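Local coordinates for protein 2-dehydro-3-deoxy-d-gluconate/2-dehydro-3-deoxy-phosphogluconate aldolase (Picrophilus torridus, PDB 4UXD) that is an aldolase of the dihydrodipicolinate synthetase family, built as a beta/alpha barrel and assembled from four copies of the chain, at residues 66-70 / 268-273; 93-99 / 118-124. One frame throughout, in Å; residues are numbered along the deposited sequence.

Contact 1: 66-70 / 268-273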
loop_
_atom_site.group_PDB
_atom_site.type_symbol
_atom_site.label_atom_id
_atom_site.label_comp_id
_atom_site.label_asym_id
_atom_site.label_seq_id
_atom_site.Cartn_x
_atom_site.Cartn_y
_atom_site.Cartn_z
ATOM N N GLY A 66 -10.486 19.543 -14.592
ATOM C CA GLY A 66 -10.416 18.568 -13.523
ATOM C C GLY A 66 -9.370 17.527 -13.880
ATOM O O GLY A 66 -8.576 17.740 -14.822
ATOM N N SER A 67 -9.379 16.412 -13.145
ATOM C CA SER A 67 -8.473 15.299 -13.397
ATOM C C SER A 67 -8.696 14.710 -14.784
ATOM O O SER A 67 -7.751 14.385 -15.499
ATOM C CB SER A 67 -8.651 14.200 -12.340
ATOM O OG SER A 67 -8.308 14.657 -11.037
ATOM N N THR A 68 -9.958 14.565 -15.149
ATOM C CA THR A 68 -10.330 14.067 -16.456
ATOM C C THR A 68 -9.759 14.970 -17.537
ATOM O O THR A 68 -9.396 14.497 -18.621
ATOM C CB THR A 68 -11.858 13.990 -16.602
ATOM O OG1 THR A 68 -12.378 13.072 -15.640
ATOM C CG2 THR A 68 -12.249 13.528 -17.994
ATOM N N GLY A 69 -9.673 16.267 -17.233
ATOM C CA GLY A 69 -9.130 17.246 -18.163
ATOM C C GLY A 69 -7.613 17.349 -18.153
ATOM O O GLY A 69 -7.044 18.253 -18.779
ATOM N N VAL A 70 -6.983 16.400 -17.459
ATOM C CA VAL A 70 -5.543 16.331 -17.236
ATOM C C VAL A 70 -4.879 17.704 -17.084
ATOM O O VAL A 70 -3.838 17.978 -17.681
ATOM C CB VAL A 70 -4.828 15.502 -18.369
ATOM C CG1 VAL A 70 -5.159 14.025 -18.233
ATOM C CG2 VAL A 70 -5.174 15.963 -19.754
ATOM N N PHE A 268 -5.691 5.640 -17.317
ATOM C CA PHE A 268 -6.523 6.835 -17.194
ATOM C C PHE A 268 -5.802 8.095 -17.728
ATOM O O PHE A 268 -4.597 8.247 -17.537
ATOM C CB PHE A 268 -6.931 7.027 -15.726
ATOM C CG PHE A 268 -7.862 8.194 -15.493
ATOM C CD1 PHE A 268 -7.353 9.469 -15.234
ATOM C CD2 PHE A 268 -9.245 8.020 -15.549
ATOM C CE1 PHE A 268 -8.206 10.549 -15.018
ATOM C CE2 PHE A 268 -10.107 9.084 -15.337
ATOM C CZ PHE A 268 -9.589 10.359 -15.070
ATOM N N PRO A 269 -6.524 9.000 -18.416
ATOM C CA PRO A 269 -7.913 9.024 -18.877
ATOM C C PRO A 269 -7.996 8.827 -20.383
ATOM O O PRO A 269 -8.957 9.252 -21.026
ATOM C CB PRO A 269 -8.355 10.430 -18.514
ATOM C CG PRO A 269 -7.105 11.254 -18.808
ATOM C CD PRO A 269 -5.905 10.323 -18.611
ATOM N N ASN A 270 -6.973 8.203 -20.945
ATOM C CA ASN A 270 -6.791 8.200 -22.386
ATOM C C ASN A 270 -8.008 7.672 -23.151
ATOM O O ASN A 270 -8.399 8.257 -24.161
ATOM C CB ASN A 270 -5.541 7.404 -22.713
ATOM C CG ASN A 270 -4.290 8.050 -22.136
ATOM O OD1 ASN A 270 -4.061 9.243 -22.337
ATOM N ND2 ASN A 270 -3.494 7.275 -21.386
ATOM N N ALA A 271 -8.630 6.611 -22.640
ATOM C CA ALA A 271 -9.800 6.012 -23.274
ATOM C C ALA A 271 -10.951 7.009 -23.434
ATOM O O ALA A 271 -11.711 6.920 -24.399
ATOM C CB ALA A 271 -10.270 4.806 -22.485
ATOM N N TYR A 272 -11.071 7.944 -22.493
ATOM C CA TYR A 272 -12.113 8.973 -22.548
ATOM C C TYR A 272 -11.909 9.846 -23.769
ATOM O O TYR A 272 -12.868 10.274 -24.415
ATOM C CB TYR A 272 -12.110 9.848 -21.286
ATOM C CG TYR A 272 -12.625 9.143 -20.046
ATOM C CD1 TYR A 272 -11.862 8.173 -19.397
ATOM C CD2 TYR A 272 -13.876 9.447 -19.521
ATOM C CE1 TYR A 272 -12.334 7.531 -18.259
ATOM C CE2 TYR A 272 -14.357 8.804 -18.393
ATOM C CZ TYR A 272 -13.580 7.853 -17.766
ATOM O OH TYR A 272 -14.056 7.220 -16.649
ATOM N N TYR A 273 -10.643 10.103 -24.074
ATOM C CA TYR A 273 -10.293 10.951 -25.185
ATOM C C TYR A 273 -10.595 10.224 -26.498
ATOM O O TYR A 273 -11.286 10.771 -27.352
ATOM C CB TYR A 273 -8.822 11.396 -25.069
ATOM C CG TYR A 273 -8.661 12.519 -24.053
ATOM C CD1 TYR A 273 -8.710 12.269 -22.688
ATOM C CD2 TYR A 273 -8.504 13.829 -24.463
ATOM C CE1 TYR A 273 -8.594 13.293 -21.761
ATOM C CE2 TYR A 273 -8.392 14.861 -23.546
ATOM C CZ TYR A 273 -8.437 14.591 -22.197
ATOM O OH TYR A 273 -8.316 15.621 -21.287
#
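Tyr273 and Thr68 make the polar link between the loop that follows strand 61-63 of the beta/alpha barrel and the start of helix 270-279. Residues 67-70 form a type I beta turn closed by Val70 N to Ser67 O (2.9 Å), which presents the carbonyl of Thr68 to the helix. Tyr273 OH donates to Thr68 O over 3.1 Å, lying in the carbonyl plane on a lone pair with a C=O...O angle of 136°. The same hydroxyl also bonds to Thr34 N, and two partners should fix the position of the hydroxyl and so of the far end of the ring; a tyrosine suits the place because its long, flat side chain ends in a group that can serve both. Gly69 CA, bearing no side chain, comes within 3.6 Å of Tyr273 OH.

Apolar packing lies beside this bond. With chi1 at -71°, Val70 CG1 lies beside its backbone N and is directed at Pro269, meeting CG at 3.4 Å, while Val70 CG2 faces the hydroxyl end of the Tyr273 ring, 4.3 Å from CZ; Ile129 of the second subunit packs on the same valine.

Aromatic contacts are looser. Phe268 carries Pro269 CB over one ring face, across the cis peptide bond that joins them, and turns its edge to the turn: CE1 faces Ser67 O, and CZ lies 3.9 Å from Thr68 OG1.

Contact 2: 93-99 / 118-124; sequences PIMAGVG and IEAAVLM
The Glu119 carboxylate, the flat side-chain group between these neighbouring parallel strands of the beta/alpha barrel, receives Ile94 N on OE1 from above its plane, 61° out of it. That bond is nearly straight (3.0 Å, 172°), and OE1 also forms a salt bridge with Arg87. A bend at chi2 (90°) folds the chain back against Pro93, whose CA lies 3.3 Å from Glu119 OE2. Glutamate suits this place, just ahead of strand 95-97, because its side chain can accept the N-H of Ile94 and pair with the arginine through the same oxygen.

Strands 95-97 and 120-123 belong to a beta-alpha-beta unit with helix 103-115 as the crossover. Their ladder runs from Ala120 N to Ile94 O, Ala96 N to Ala120 O (2.7 Å), Val122 N to Ala96 O, and Val98 N to Val122 O. Both polar backbone atoms of Ala96 are therefore used by the neighbouring strand.

Side chains alternate between the two faces of the sheet. On the Ala96 and Ala121 face, toward the surrounding helices, Ile118 CG2 reaches Ile94 CG2 at 3.7 Å and Ala96 CB at 3.8 Å; Leu83 covers the alanine and Ile118. On the other face, Met95, Ala120 and Val122 point into the barrel. Flexible methionine extends beyond CG toward Leu152, and its stem packs on valine, Met95 CB lying 3.5 Å from Val122 CG2.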
loop_
_atom_site.group_PDB
_atom_site.type_symbol
_atom_site.label_atom_id
_atom_site.label_comp_id
_atom_site.label_asym_id
_atom_site.label_seq_id
_atom_site.Cartn_x
_atom_site.Cartn_y
_atom_site.Cartn_z
ATOM N N PRO A 93 -23.549 27.084 -15.828
ATOM C CA PRO A 93 -22.703 27.450 -14.689
ATOM C C PRO A 93 -21.428 26.582 -14.638
ATOM O O PRO A 93 -21.473 25.364 -14.840
ATOM C CB PRO A 93 -23.614 27.202 -13.484
ATOM C CG PRO A 93 -24.612 26.198 -13.951
ATOM C CD PRO A 93 -24.836 26.503 -15.407
ATOM N N ILE A 94 -20.299 27.228 -14.376
ATOM C CA ILE A 94 -18.987 26.599 -14.473
ATOM C C ILE A 94 -18.369 26.439 -13.094
ATOM O O ILE A 94 -18.473 27.335 -12.247
ATOM C CB ILE A 94 -18.035 27.430 -15.390
ATOM C CG1 ILE A 94 -18.555 27.419 -16.823
ATOM C CG2 ILE A 94 -16.608 26.875 -15.377
ATOM C CD1 ILE A 94 -17.861 28.370 -17.751
ATOM N N MET A 95 -17.761 25.273 -12.875
ATOM C CA MET A 95 -16.859 25.041 -11.745
ATOM C C MET A 95 -15.448 24.917 -12.286
ATOM O O MET A 95 -15.125 23.935 -12.940
ATOM C CB MET A 95 -17.209 23.763 -10.991
ATOM C CG MET A 95 -18.661 23.574 -10.662
ATOM S SD MET A 95 -18.888 21.963 -9.883
ATOM C CE MET A 95 -20.556 22.122 -9.239
ATOM N N ALA A 96 -14.602 25.898 -12.027
ATOM C CA ALA A 96 -13.262 25.889 -12.603
ATOM C C ALA A 96 -12.299 25.048 -11.771
ATOM O O ALA A 96 -12.147 25.261 -10.568
ATOM C CB ALA A 96 -12.736 27.310 -12.735
ATOM N N GLY A 97 -11.644 24.094 -12.416
ATOM C CA GLY A 97 -10.559 23.401 -11.769
ATOM C C GLY A 97 -9.438 24.394 -11.610
ATOM O O GLY A 97 -8.890 24.837 -12.600
ATOM N N VAL A 98 -9.112 24.755 -10.375
ATOM C CA VAL A 98 -8.034 25.710 -10.104
ATOM C C VAL A 98 -6.854 25.019 -9.392
ATOM O O VAL A 98 -6.052 25.657 -8.686
ATOM C CB VAL A 98 -8.570 26.906 -9.268
ATOM C CG1 VAL A 98 -9.607 27.684 -10.084
ATOM C CG2 VAL A 98 -9.193 26.447 -7.955
ATOM N N GLY A 99 -6.750 23.703 -9.612
ATOM C CA GLY A 99 -5.728 22.867 -9.006
ATOM C C GLY A 99 -4.303 23.186 -9.413
ATOM O O GLY A 99 -4.033 23.579 -10.544
ATOM N N ILE A 118 -16.917 33.032 -13.548
ATOM C CA ILE A 118 -17.096 31.603 -13.330
ATOM C C ILE A 118 -17.661 31.469 -11.934
ATOM O O ILE A 118 -17.148 32.045 -10.994
ATOM C CB ILE A 118 -15.775 30.801 -13.520
ATOM C CG1 ILE A 118 -15.523 30.546 -15.014
ATOM C CG2 ILE A 118 -15.819 29.467 -12.805
ATOM C CD1 ILE A 118 -14.081 30.270 -15.368
ATOM N N GLU A 119 -18.743 30.721 -11.818
ATOM C CA GLU A 119 -19.489 30.612 -10.576
ATOM C C GLU A 119 -18.711 29.999 -9.416
ATOM O O GLU A 119 -18.836 30.451 -8.273
ATOM C CB GLU A 119 -20.755 29.778 -10.807
ATOM C CG GLU A 119 -21.878 30.507 -11.518
ATOM C CD GLU A 119 -21.820 30.384 -13.022
ATOM O OE1 GLU A 119 -20.744 30.084 -13.582
ATOM O OE2 GLU A 119 -22.874 30.593 -13.653
ATOM N N ALA A 120 -17.929 28.959 -9.693
ATOM C CA ALA A 120 -17.317 28.184 -8.613
ATOM C C ALA A 120 -15.914 27.733 -8.960
ATOM O O ALA A 120 -15.573 27.568 -10.133
ATOM C CB ALA A 120 -18.184 26.973 -8.271
ATOM N N ALA A 121 -15.102 27.557 -7.925
ATOM C CA ALA A 121 -13.784 26.969 -8.069
ATOM C C ALA A 121 -13.858 25.556 -7.527
ATOM O O ALA A 121 -14.746 25.248 -6.724
ATOM C CB ALA A 121 -12.738 27.770 -7.341
ATOM N N VAL A 122 -12.948 24.711 -8.007
ATOM C CA VAL A 122 -12.753 23.366 -7.495
ATOM C C VAL A 122 -11.280 23.119 -7.229
ATOM O O VAL A 122 -10.452 23.211 -8.138
ATOM C CB VAL A 122 -13.238 22.294 -8.467
ATOM C CG1 VAL A 122 -13.214 20.905 -7.780
ATOM C CG2 VAL A 122 -14.610 22.636 -8.995
ATOM N N LEU A 123 -10.968 22.751 -5.992
ATOM C CA LEU A 123 -9.588 22.606 -5.552
ATOM C C LEU A 123 -9.364 21.299 -4.781
ATOM O O LEU A 123 -10.063 21.024 -3.807
ATOM C CB LEU A 123 -9.201 23.801 -4.682
ATOM C CG LEU A 123 -7.786 23.775 -4.110
ATOM C CD1 LEU A 123 -6.782 23.788 -5.239
ATOM C CD2 LEU A 123 -7.554 24.953 -3.167
ATOM N N MET A 124 -8.387 20.506 -5.225
ATOM C CA MET A 124 -7.960 19.308 -4.501
ATOM C C MET A 124 -6.675 19.608 -3.733
ATOM O O MET A 124 -6.027 20.628 -3.958
ATOM C CB MET A 124 -7.747 18.107 -5.445
ATOM C CG MET A 124 -6.454 18.126 -6.254
ATOM S SD MET A 124 -6.461 19.502 -7.394
ATOM C CE MET A 124 -7.647 18.919 -8.579
#

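Both contacts are buried, their centres about 17 Å apart and their nearest atoms about 5 Å apart without touching. Contact 2 is barrel framework: adjacent strands of one beta-alpha-beta unit, close in sequence and joined by a regular backbone ladder with aliphatic packing on both faces. Contact 1 instead brings together a loop after strand 61-63 and a helix nearly 200 residues later, using one side-chain hydroxyl, a proline and aromatic edges in place of a ladder. No element is shared, but strand 61-63 borders strand 95-97 through backbone bonds of Leu62, so the loop of 66-70 springs from the strand beside contact 2. The second subunit approaches both, at Ser67 and Val70 and at Met124.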